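Long-range contacts in condensin complex subunit 3 (Schizosaccharomyces pombe, PDB 5OQR), which serves as a regulatory subunit of the condensin complex, which is required to convert interphase chromatin into mitotic-like condensed chromosomes: residues A[470-476]-A[512-517]; A[6-12]-A[56-61]; A[636-642]-A[683-689]. All coordinates share one frame; numbering follows the deposited sequence.

How the interactions relate
The three contacts follow one another along a chain that is mostly helix and has no strand, and each joins parts of it some 35 to 45 residues apart. Interaction 2 (6-12 with 56-61) closes near the N-terminus before interaction 1 (470-476 with 512-517) and then interaction 3 (636-642 with 683-689) open. Interactions 1 and 2 lie on opposite sides of the chain's centre, their own centres 79 Å apart. Interactions 1 and 3 both belong to the C-terminal condensin domain, yet their nearest atoms are still about 24 Å apart; between interactions 2 and 3 the gap is about 38 Å. The chain of another protein reaches interactions 1 and 2, but not 3.

Interaction 1. Residues A[470-476]-A[512-517]; sequences FENITSS and LVCLLN
Over the centre of the Phe470 ring sits one methyl group of Val513: CG2 is 3.6 Å from the ring centroid and 10° off the ring normal, a CH-pi contact in which it meets most of the ring carbons at once. Leu516 approaches the same ring obliquely, its CD1 lying 3.5 Å from Phe470 CD1. The same methyl also touches Ile473 CD1, at 3.5 Å, so Leu516 CD1 meets the ring and the isoleucine tip, neighbours on the same side of it; the leucine crosses each of those side chains at about a right angle. The first torsion of Phe470 (chi1 -65°) sets CG anti to the carbonyl carbon and swings the ring over Val513, while Phe470 CB remains 3.8 Å from Leu512 CB. The second methyl of Leu516, CD2, lies against the backbone of Thr474. At the border the aliphatic part of Glu471 touches Leu512, with CG 3.9 Å from CD1. Polar links are few. A water donates to Phe470 O at 2.7 Å and may bridge to Leu512 O, though that second link is modelled too short to rely on. Ser476 OG gives only a weak hydrogen bond to Leu516 O, 3.3 Å long, and the serine is poorly ordered. Met483 of helix 480-495 also packs on Phe470, Ser476 and Leu516, and the chain of another protein lies against Glu471, Leu512 and Leu516. The contact thus joins the C-terminal ends of helices 457-471 and 500-514, with the intervening helix 480-495 folded onto both: the layered helix packing of a HEAT-repeat solenoid, whose seventh repeat contains 512-517.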
loop_
_atom_site.group_PDB
_atom_site.type_symbol
_atom_site.label_atom_id
_atom_site.label_comp_id
_atom_site.label_asym_id
_atom_site.label_seq_id
_atom_site.Cartn_x
_atom_site.Cartn_y
_atom_site.Cartn_z
ATOM N N PHE A 470 14.630 -19.429 24.969
ATOM C CA PHE A 470 15.470 -19.600 23.794
ATOM C C PHE A 470 15.205 -18.559 22.717
ATOM O O PHE A 470 15.967 -18.488 21.748
ATOM C CB PHE A 470 15.279 -21.008 23.232
ATOM C CG PHE A 470 15.750 -22.087 24.162
ATOM C CD1 PHE A 470 17.099 -22.259 24.409
ATOM C CD2 PHE A 470 14.848 -22.916 24.802
ATOM C CE1 PHE A 470 17.539 -23.240 25.268
ATOM C CE2 PHE A 470 15.285 -23.902 25.661
ATOM C CZ PHE A 470 16.633 -24.063 25.893
ATOM N N GLU A 471 14.156 -17.750 22.864
ATOM C CA GLU A 471 13.959 -16.607 21.986
ATOM C C GLU A 471 14.872 -15.442 22.331
ATOM O O GLU A 471 15.081 -14.568 21.484
ATOM C CB GLU A 471 12.506 -16.132 22.053
ATOM C CG GLU A 471 11.639 -16.597 20.902
ATOM C CD GLU A 471 10.172 -16.277 21.112
ATOM O OE1 GLU A 471 9.864 -15.452 21.999
ATOM O OE2 GLU A 471 9.326 -16.852 20.396
ATOM N N ASN A 472 15.424 -15.412 23.543
ATOM C CA ASN A 472 16.159 -14.256 24.044
ATOM C C ASN A 472 17.645 -14.529 24.243
ATOM O O ASN A 472 18.328 -13.725 24.885
ATOM C CB ASN A 472 15.540 -13.775 25.356
ATOM C CG ASN A 472 14.312 -12.923 25.138
ATOM O OD1 ASN A 472 13.187 -13.414 25.176
ATOM N ND2 ASN A 472 14.523 -11.635 24.902
ATOM N N ILE A 473 18.165 -15.634 23.712
ATOM C CA ILE A 473 19.596 -15.899 23.725
ATOM C C ILE A 473 20.047 -16.158 22.295
ATOM O O ILE A 473 19.256 -16.527 21.424
ATOM C CB ILE A 473 19.974 -17.077 24.646
ATOM C CG1 ILE A 473 19.179 -18.330 24.281
ATOM C CG2 ILE A 473 19.729 -16.703 26.095
ATOM C CD1 ILE A 473 19.726 -19.587 24.905
ATOM N N THR A 474 21.344 -15.950 22.061
ATOM C CA THR A 474 21.897 -15.967 20.716
ATOM C C THR A 474 22.952 -17.038 20.476
ATOM O O THR A 474 23.201 -17.372 19.313
ATOM C CB THR A 474 22.510 -14.599 20.379
ATOM O OG1 THR A 474 23.314 -14.149 21.475
ATOM C CG2 THR A 474 21.417 -13.582 20.094
ATOM N N SER A 475 23.578 -17.576 21.520
ATOM C CA SER A 475 24.598 -18.600 21.351
ATOM C C SER A 475 24.449 -19.644 22.446
ATOM O O SER A 475 23.863 -19.388 23.501
ATOM C CB SER A 475 26.011 -18.006 21.379
ATOM O OG SER A 475 26.262 -17.348 22.608
ATOM N N SER A 476 24.982 -20.832 22.178
ATOM C CA SER A 476 24.878 -21.951 23.101
ATOM C C SER A 476 26.050 -22.036 24.064
ATOM O O SER A 476 26.150 -23.009 24.819
ATOM C CB SER A 476 24.757 -23.265 22.321
ATOM O OG SER A 476 25.923 -23.520 21.560
ATOM N N LEU A 512 13.594 -23.758 18.423
ATOM C CA LEU A 512 14.426 -22.656 18.894
ATOM C C LEU A 512 15.739 -23.149 19.482
ATOM O O LEU A 512 16.729 -22.412 19.480
ATOM C CB LEU A 512 13.664 -21.831 19.929
ATOM C CG LEU A 512 12.483 -21.024 19.391
ATOM C CD1 LEU A 512 11.634 -20.502 20.531
ATOM C CD2 LEU A 512 12.972 -19.876 18.527
ATOM N N VAL A 513 15.770 -24.379 19.994
ATOM C CA VAL A 513 17.026 -24.933 20.484
ATOM C C VAL A 513 17.909 -25.341 19.317
ATOM O O VAL A 513 19.139 -25.252 19.398
ATOM C CB VAL A 513 16.756 -26.118 21.430
ATOM C CG1 VAL A 513 18.060 -26.718 21.930
ATOM C CG2 VAL A 513 15.909 -25.671 22.601
ATOM N N CYS A 514 17.303 -25.790 18.218
ATOM C CA CYS A 514 18.077 -26.146 17.036
ATOM C C CYS A 514 18.775 -24.934 16.440
ATOM O O CYS A 514 19.835 -25.072 15.824
ATOM C CB CYS A 514 17.167 -26.802 16.003
ATOM S SG CYS A 514 16.612 -28.443 16.478
ATOM N N LEU A 515 18.207 -23.740 16.615
ATOM C CA LEU A 515 18.849 -22.523 16.138
ATOM C C LEU A 515 20.085 -22.153 16.945
ATOM O O LEU A 515 20.779 -21.200 16.578
ATOM C CB LEU A 515 17.857 -21.361 16.170
ATOM C CG LEU A 515 16.518 -21.611 15.476
ATOM C CD1 LEU A 515 15.640 -20.375 15.569
ATOM C CD2 LEU A 515 16.718 -22.020 14.026
ATOM N N LEU A 516 20.373 -22.870 18.031
ATOM C CA LEU A 516 21.543 -22.596 18.853
ATOM C C LEU A 516 22.661 -23.611 18.663
ATOM O O LEU A 516 23.800 -23.331 19.046
ATOM C CB LEU A 516 21.147 -22.557 20.333
ATOM C CG LEU A 516 20.115 -21.488 20.703
ATOM C CD1 LEU A 516 19.660 -21.653 22.136
ATOM C CD2 LEU A 516 20.684 -20.099 20.495
ATOM N N ASN A 517 22.366 -24.772 18.084
ATOM C CA ASN A 517 23.374 -25.800 17.853
ATOM C C ASN A 517 23.156 -26.395 16.470
ATOM O O ASN A 517 22.082 -26.933 16.188
ATOM C CB ASN A 517 23.310 -26.888 18.925
ATOM C CG ASN A 517 24.591 -27.682 19.019
ATOM O OD1 ASN A 517 24.668 -28.818 18.555
ATOM N ND2 ASN A 517 25.615 -27.077 19.611
HETATM O O HOH W 1 17.258 -20.108 20.002
#

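Interaction 2. Residues A[6-12]-A[56-61]; sequences IISSSQT and RVLRFL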
loop_
_atom_site.group_PDB
_atom_site.type_symbol
_atom_site.label_atom_id
_atom_site.label_comp_id
_atom_site.label_asym_id
_atom_site.label_seq_id
_atom_site.Cartn_x
_atom_site.Cartn_y
_atom_site.Cartn_z
ATOM N N ILE A 6 -17.814 44.605 -25.061
ATOM C CA ILE A 6 -17.600 44.576 -23.617
ATOM C C ILE A 6 -17.081 43.205 -23.211
ATOM O O ILE A 6 -16.107 43.079 -22.461
ATOM C CB ILE A 6 -18.898 44.922 -22.863
ATOM C CG1 ILE A 6 -19.410 46.308 -23.263
ATOM C CG2 ILE A 6 -18.663 44.868 -21.353
ATOM C CD1 ILE A 6 -20.804 46.608 -22.751
ATOM N N ILE A 7 -17.726 42.155 -23.720
ATOM C CA ILE A 7 -17.304 40.790 -23.417
ATOM C C ILE A 7 -15.903 40.540 -23.958
ATOM O O ILE A 7 -15.026 40.029 -23.253
ATOM C CB ILE A 7 -18.324 39.785 -23.984
ATOM C CG1 ILE A 7 -19.685 40.000 -23.315
ATOM C CG2 ILE A 7 -17.836 38.356 -23.783
ATOM C CD1 ILE A 7 -20.791 39.103 -23.827
ATOM N N SER A 8 -15.670 40.900 -25.223
ATOM C CA SER A 8 -14.347 40.735 -25.810
ATOM C C SER A 8 -13.277 41.476 -25.019
ATOM O O SER A 8 -12.092 41.144 -25.136
ATOM C CB SER A 8 -14.350 41.218 -27.261
ATOM O OG SER A 8 -13.174 40.811 -27.936
ATOM N N SER A 9 -13.666 42.473 -24.220
ATOM C CA SER A 9 -12.707 43.196 -23.395
ATOM C C SER A 9 -12.410 42.469 -22.090
ATOM O O SER A 9 -11.290 42.570 -21.574
ATOM C CB SER A 9 -13.224 44.604 -23.104
ATOM O OG SER A 9 -14.539 44.564 -22.579
ATOM N N SER A 10 -13.382 41.732 -21.544
ATOM C CA SER A 10 -13.119 40.877 -20.391
ATOM C C SER A 10 -12.140 39.760 -20.721
ATOM O O SER A 10 -11.750 39.007 -19.823
ATOM C CB SER A 10 -14.428 40.272 -19.875
ATOM O OG SER A 10 -14.779 39.115 -20.612
ATOM N N GLN A 11 -11.743 39.645 -21.986
ATOM C CA GLN A 11 -10.862 38.572 -22.423
ATOM C C GLN A 11 -9.517 38.612 -21.703
ATOM O O GLN A 11 -8.966 37.565 -21.345
ATOM C CB GLN A 11 -10.676 38.693 -23.934
ATOM C CG GLN A 11 -10.204 37.447 -24.617
ATOM C CD GLN A 11 -10.118 37.591 -26.131
ATOM O OE1 GLN A 11 -9.245 37.005 -26.760
ATOM N NE2 GLN A 11 -11.025 38.366 -26.720
ATOM N N THR A 12 -8.975 39.808 -21.477
ATOM C CA THR A 12 -7.584 39.928 -21.052
ATOM C C THR A 12 -7.420 39.719 -19.550
ATOM O O THR A 12 -6.525 38.989 -19.114
ATOM C CB THR A 12 -7.028 41.296 -21.461
ATOM O OG1 THR A 12 -7.819 42.337 -20.875
ATOM C CG2 THR A 12 -7.036 41.443 -22.980
ATOM N N ARG A 56 -11.703 33.130 -18.732
ATOM C CA ARG A 56 -11.894 34.499 -18.261
ATOM C C ARG A 56 -13.242 35.041 -18.715
ATOM O O ARG A 56 -14.041 35.519 -17.901
ATOM C CB ARG A 56 -10.768 35.401 -18.766
ATOM C CG ARG A 56 -9.397 35.076 -18.211
ATOM C CD ARG A 56 -8.504 36.305 -18.243
ATOM N NE ARG A 56 -7.088 35.959 -18.181
ATOM C CZ ARG A 56 -6.375 35.533 -19.219
ATOM N NH1 ARG A 56 -6.942 35.390 -20.410
ATOM N NH2 ARG A 56 -5.090 35.244 -19.066
ATOM N N VAL A 57 -13.508 34.981 -20.022
ATOM C CA VAL A 57 -14.798 35.423 -20.545
ATOM C C VAL A 57 -15.925 34.716 -19.807
ATOM O O VAL A 57 -16.889 35.343 -19.350
ATOM C CB VAL A 57 -14.877 35.170 -22.061
ATOM C CG1 VAL A 57 -16.238 35.583 -22.605
ATOM C CG2 VAL A 57 -13.768 35.925 -22.784
ATOM N N LEU A 58 -15.818 33.394 -19.678
ATOM C CA LEU A 58 -16.850 32.638 -18.984
ATOM C C LEU A 58 -16.913 33.012 -17.510
ATOM O O LEU A 58 -17.997 33.001 -16.915
ATOM C CB LEU A 58 -16.598 31.140 -19.158
ATOM C CG LEU A 58 -17.674 30.155 -18.691
ATOM C CD1 LEU A 58 -19.086 30.686 -18.907
ATOM C CD2 LEU A 58 -17.490 28.827 -19.410
ATOM N N ARG A 59 -15.772 33.348 -16.905
ATOM C CA ARG A 59 -15.788 33.862 -15.540
ATOM C C ARG A 59 -16.527 35.190 -15.466
ATOM O O ARG A 59 -17.292 35.433 -14.526
ATOM C CB ARG A 59 -14.358 34.019 -15.020
ATOM C CG ARG A 59 -13.674 32.712 -14.659
ATOM C CD ARG A 59 -14.213 32.133 -13.365
ATOM N NE ARG A 59 -13.514 30.905 -12.996
ATOM C CZ ARG A 59 -12.296 30.865 -12.467
ATOM N NH1 ARG A 59 -11.625 31.989 -12.246
ATOM N NH2 ARG A 59 -11.742 29.699 -12.165
ATOM N N PHE A 60 -16.314 36.064 -16.451
ATOM C CA PHE A 60 -17.002 37.351 -16.457
ATOM C C PHE A 60 -18.511 37.170 -16.521
ATOM O O PHE A 60 -19.262 37.906 -15.869
ATOM C CB PHE A 60 -16.524 38.200 -17.637
ATOM C CG PHE A 60 -17.403 39.383 -17.922
ATOM C CD1 PHE A 60 -18.000 39.536 -19.162
ATOM C CD2 PHE A 60 -17.645 40.334 -16.947
ATOM C CE1 PHE A 60 -18.812 40.620 -19.425
ATOM C CE2 PHE A 60 -18.458 41.420 -17.205
ATOM C CZ PHE A 60 -19.041 41.562 -18.444
ATOM N N LEU A 61 -18.979 36.198 -17.303
ATOM C CA LEU A 61 -20.414 36.038 -17.503
ATOM C C LEU A 61 -21.092 35.538 -16.233
ATOM O O LEU A 61 -22.068 36.135 -15.765
ATOM C CB LEU A 61 -20.670 35.098 -18.681
ATOM C CG LEU A 61 -20.124 35.623 -20.015
ATOM C CD1 LEU A 61 -20.250 34.579 -21.111
ATOM C CD2 LEU A 61 -20.827 36.910 -20.430
#
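Ser10, lodged against Phe60 and Val57, turns its hydroxyl back onto its own chain: OG donates to Ile7 O at 2.8 Å, in the carbonyl plane and on a lone pair. With chi1 at 83°, OG stands between the backbone N and the carbonyl carbon, close enough to its own preceding turn for this bond while still resting 3.6 Å from Phe60 CD1. The buried hydroxyl is thereby satisfied where its neighbours across the contact are carbon. Ile7 carries the apolar half. Its CG2 meets Val57 CG1, its CG1 lies at the edge of the Phe60 ring, 4.0 Å from CE1, and its CD1 touches Leu61 CD2, each pair of side chains crossing at about a right angle. The other methyl of Val57, CG2, faces Gln11 CA at 3.9 Å. Arg56 closes the opposite end. Extended from CG to NE, Arg56 runs past the carbonyls that follow helix 3-9: NH1 gives Gln11 O a weak bond of 3.1 Å, bent to 130°, and Thr12 O lies 3.2 Å above one face of the guanidinium, offset toward its rim. With an alanine in place of the arginine, Gln11 O and Thr12 O would probably lose the positive group beside them, and the turn after helix 3-9 would be freer to move. His17 adds an edge-to-face ring contact to Phe60, and the chain of another protein packs on Gln11, Arg56 and Val57. The chemistry is thus divided: apolar side chains hold helix 3-9 against helix 52-69, while at the end of the short helix a cation beside backbone oxygens probably adds more through charge than through directed bonds.

Interaction 3. Residues A[636-642]-A[683-689]; sequences FGAHENQ and TDNEKLY
Phe636 and Tyr689 join the turn before helix 639-661 to the loop after helix 669-682, within a helical solenoid of HEAT type; the loop itself opens with an Asx turn, Asp684 OD1 accepting from Glu686 N at 2.8 Å. Tyr689 N donates to Phe636 O at 3.2 Å, nearly straight (164°) and in the carbonyl plane. At the other end Gln642, its CG anti to the carbonyl carbon (chi1 -61°), reaches into the loop: NE2 donates to Asp684 O at 2.7 Å, approaching from above the carbonyl plane rather than along a lone pair. The same oxygen takes Lys687 N, 3.1 Å away, from the opposite face, and is therefore gripped from both sides. NE2 also bonds Trp682 O, so this side-chain nitrogen serves two backbone carbonyls. Gln642 OE1, by contrast, lies against Leu688 CG and CD2. Thr683 OG1 is satisfied elsewhere, by Met679 O, Leu680 O and His707. Lys687 O sits over one face of the Phe636 ring, and Lys687 runs alongside that ring, its CB 3.4 Å from Phe636 CE1. In an offset edge-to-face pair, centroids 5.5 Å apart and planes at 70°, Phe636 turns its edge toward the face of Tyr689; Tyr689 OH lies near the plane of the phenylalanine ring, at its edge, while Phe636 CB stands over the centre of the tyrosine ring, 3.6 Å from its centroid.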
loop_
_atom_site.group_PDB
_atom_site.type_symbol
_atom_site.label_atom_id
_atom_site.label_comp_id
_atom_site.label_asym_id
_atom_site.label_seq_id
_atom_site.Cartn_x
_atom_site.Cartn_y
_atom_site.Cartn_z
ATOM N N PHE A 636 16.477 -5.815 -8.433
ATOM C CA PHE A 636 17.182 -4.543 -8.513
ATOM C C PHE A 636 18.367 -4.450 -7.561
ATOM O O PHE A 636 19.032 -3.410 -7.529
ATOM C CB PHE A 636 16.207 -3.399 -8.241
ATOM C CG PHE A 636 15.044 -3.362 -9.189
ATOM C CD1 PHE A 636 15.217 -3.663 -10.530
ATOM C CD2 PHE A 636 13.778 -3.036 -8.740
ATOM C CE1 PHE A 636 14.152 -3.634 -11.405
ATOM C CE2 PHE A 636 12.706 -3.005 -9.612
ATOM C CZ PHE A 636 12.894 -3.305 -10.946
ATOM N N GLY A 637 18.657 -5.502 -6.806
ATOM C CA GLY A 637 19.758 -5.467 -5.866
ATOM C C GLY A 637 21.104 -5.740 -6.503
ATOM O O GLY A 637 22.115 -5.158 -6.100
ATOM N N ALA A 638 21.135 -6.620 -7.499
ATOM C CA ALA A 638 22.390 -7.022 -8.113
ATOM C C ALA A 638 22.175 -7.295 -9.593
ATOM O O ALA A 638 21.107 -7.754 -10.007
ATOM C CB ALA A 638 22.971 -8.266 -7.432
ATOM N N HIS A 639 23.207 -7.002 -10.387
ATOM C CA HIS A 639 23.176 -7.349 -11.804
ATOM C C HIS A 639 23.012 -8.851 -11.998
ATOM O O HIS A 639 22.357 -9.295 -12.948
ATOM C CB HIS A 639 24.454 -6.865 -12.487
ATOM C CG HIS A 639 24.752 -7.567 -13.776
ATOM N ND1 HIS A 639 24.261 -7.138 -14.990
ATOM C CD2 HIS A 639 25.488 -8.672 -14.038
ATOM C CE1 HIS A 639 24.683 -7.947 -15.943
ATOM N NE2 HIS A 639 25.429 -8.888 -15.393
ATOM N N GLU A 640 23.605 -9.648 -11.107
ATOM C CA GLU A 640 23.544 -11.097 -11.254
ATOM C C GLU A 640 22.139 -11.629 -11.018
ATOM O O GLU A 640 21.790 -12.695 -11.536
ATOM C CB GLU A 640 24.526 -11.766 -10.294
ATOM C CG GLU A 640 25.988 -11.478 -10.587
ATOM C CD GLU A 640 26.418 -10.091 -10.150
ATOM O OE1 GLU A 640 25.595 -9.375 -9.545
ATOM O OE2 GLU A 640 27.579 -9.712 -10.416
ATOM N N ASN A 641 21.322 -10.915 -10.242
ATOM C CA ASN A 641 19.951 -11.359 -10.018
ATOM C C ASN A 641 19.094 -11.128 -11.252
ATOM O O ASN A 641 18.240 -11.956 -11.585
ATOM C CB ASN A 641 19.353 -10.642 -8.810
ATOM C CG ASN A 641 19.951 -11.107 -7.501
ATOM O OD1 ASN A 641 20.605 -12.146 -7.440
ATOM N ND2 ASN A 641 19.721 -10.343 -6.443
ATOM N N GLN A 642 19.302 -10.005 -11.941
ATOM C CA GLN A 642 18.589 -9.768 -13.191
ATOM C C GLN A 642 18.958 -10.816 -14.231
ATOM O O GLN A 642 18.106 -11.254 -15.011
ATOM C CB GLN A 642 18.890 -8.363 -13.709
ATOM C CG GLN A 642 18.462 -7.261 -12.759
ATOM C CD GLN A 642 18.566 -5.880 -13.372
ATOM O OE1 GLN A 642 19.646 -5.433 -13.744
ATOM N NE2 GLN A 642 17.436 -5.196 -13.479
ATOM N N THR A 683 14.338 -7.092 -15.354
ATOM C CA THR A 683 15.599 -7.408 -16.008
ATOM C C THR A 683 16.272 -6.188 -16.624
ATOM O O THR A 683 17.362 -6.319 -17.183
ATOM C CB THR A 683 15.362 -8.475 -17.079
ATOM O OG1 THR A 683 14.239 -8.106 -17.882
ATOM C CG2 THR A 683 15.065 -9.809 -16.447
ATOM N N ASP A 684 15.666 -5.009 -16.515
ATOM C CA ASP A 684 16.224 -3.793 -17.092
ATOM C C ASP A 684 17.386 -3.301 -16.235
ATOM O O ASP A 684 17.212 -3.020 -15.045
ATOM C CB ASP A 684 15.139 -2.725 -17.201
ATOM C CG ASP A 684 15.604 -1.484 -17.934
ATOM O OD1 ASP A 684 16.828 -1.248 -18.017
ATOM O OD2 ASP A 684 14.737 -0.733 -18.425
ATOM N N ASN A 685 18.567 -3.184 -16.845
ATOM C CA ASN A 685 19.749 -2.757 -16.103
ATOM C C ASN A 685 19.599 -1.338 -15.572
ATOM O O ASN A 685 20.196 -0.994 -14.546
ATOM C CB ASN A 685 20.988 -2.855 -16.992
ATOM C CG ASN A 685 22.254 -2.434 -16.275
ATOM O OD1 ASN A 685 22.765 -1.336 -16.487
ATOM N ND2 ASN A 685 22.763 -3.307 -15.413
ATOM N N GLU A 686 18.816 -0.501 -16.252
ATOM C CA GLU A 686 18.648 0.879 -15.817
ATOM C C GLU A 686 17.963 0.977 -14.460
ATOM O O GLU A 686 18.143 1.980 -13.761
ATOM C CB GLU A 686 17.844 1.658 -16.860
ATOM C CG GLU A 686 17.698 3.145 -16.565
ATOM C CD GLU A 686 19.021 3.886 -16.622
ATOM O OE1 GLU A 686 20.010 3.303 -17.114
ATOM O OE2 GLU A 686 19.072 5.052 -16.177
ATOM N N LYS A 687 17.194 -0.036 -14.068
ATOM C CA LYS A 687 16.392 0.029 -12.855
ATOM C C LYS A 687 17.123 -0.491 -11.624
ATOM O O LYS A 687 16.477 -0.743 -10.603
ATOM C CB LYS A 687 15.090 -0.754 -13.041
ATOM C CG LYS A 687 14.217 -0.252 -14.174
ATOM C CD LYS A 687 12.747 -0.491 -13.876
ATOM C CE LYS A 687 11.909 -0.498 -15.141
ATOM N NZ LYS A 687 12.097 0.730 -15.957
ATOM N N LEU A 688 18.438 -0.661 -11.690
ATOM C CA LEU A 688 19.186 -1.087 -10.516
ATOM C C LEU A 688 19.285 0.051 -9.509
ATOM O O LEU A 688 19.497 1.210 -9.874
ATOM C CB LEU A 688 20.585 -1.560 -10.910
ATOM C CG LEU A 688 20.703 -2.942 -11.560
ATOM C CD1 LEU A 688 22.127 -3.200 -12.009
ATOM C CD2 LEU A 688 20.254 -4.034 -10.609
ATOM N N TYR A 689 19.123 -0.289 -8.228
ATOM C CA TYR A 689 19.256 0.712 -7.174
ATOM C C TYR A 689 20.672 1.271 -7.131
ATOM O O TYR A 689 20.869 2.481 -6.967
ATOM C CB TYR A 689 18.879 0.097 -5.825
ATOM C CG TYR A 689 17.448 -0.393 -5.738
ATOM C CD1 TYR A 689 16.416 0.296 -6.359
ATOM C CD2 TYR A 689 17.131 -1.548 -5.032
ATOM C CE1 TYR A 689 15.111 -0.146 -6.279
ATOM C CE2 TYR A 689 15.831 -2.001 -4.947
ATOM C CZ TYR A 689 14.821 -1.298 -5.571
ATOM O OH TYR A 689 13.517 -1.746 -5.489
#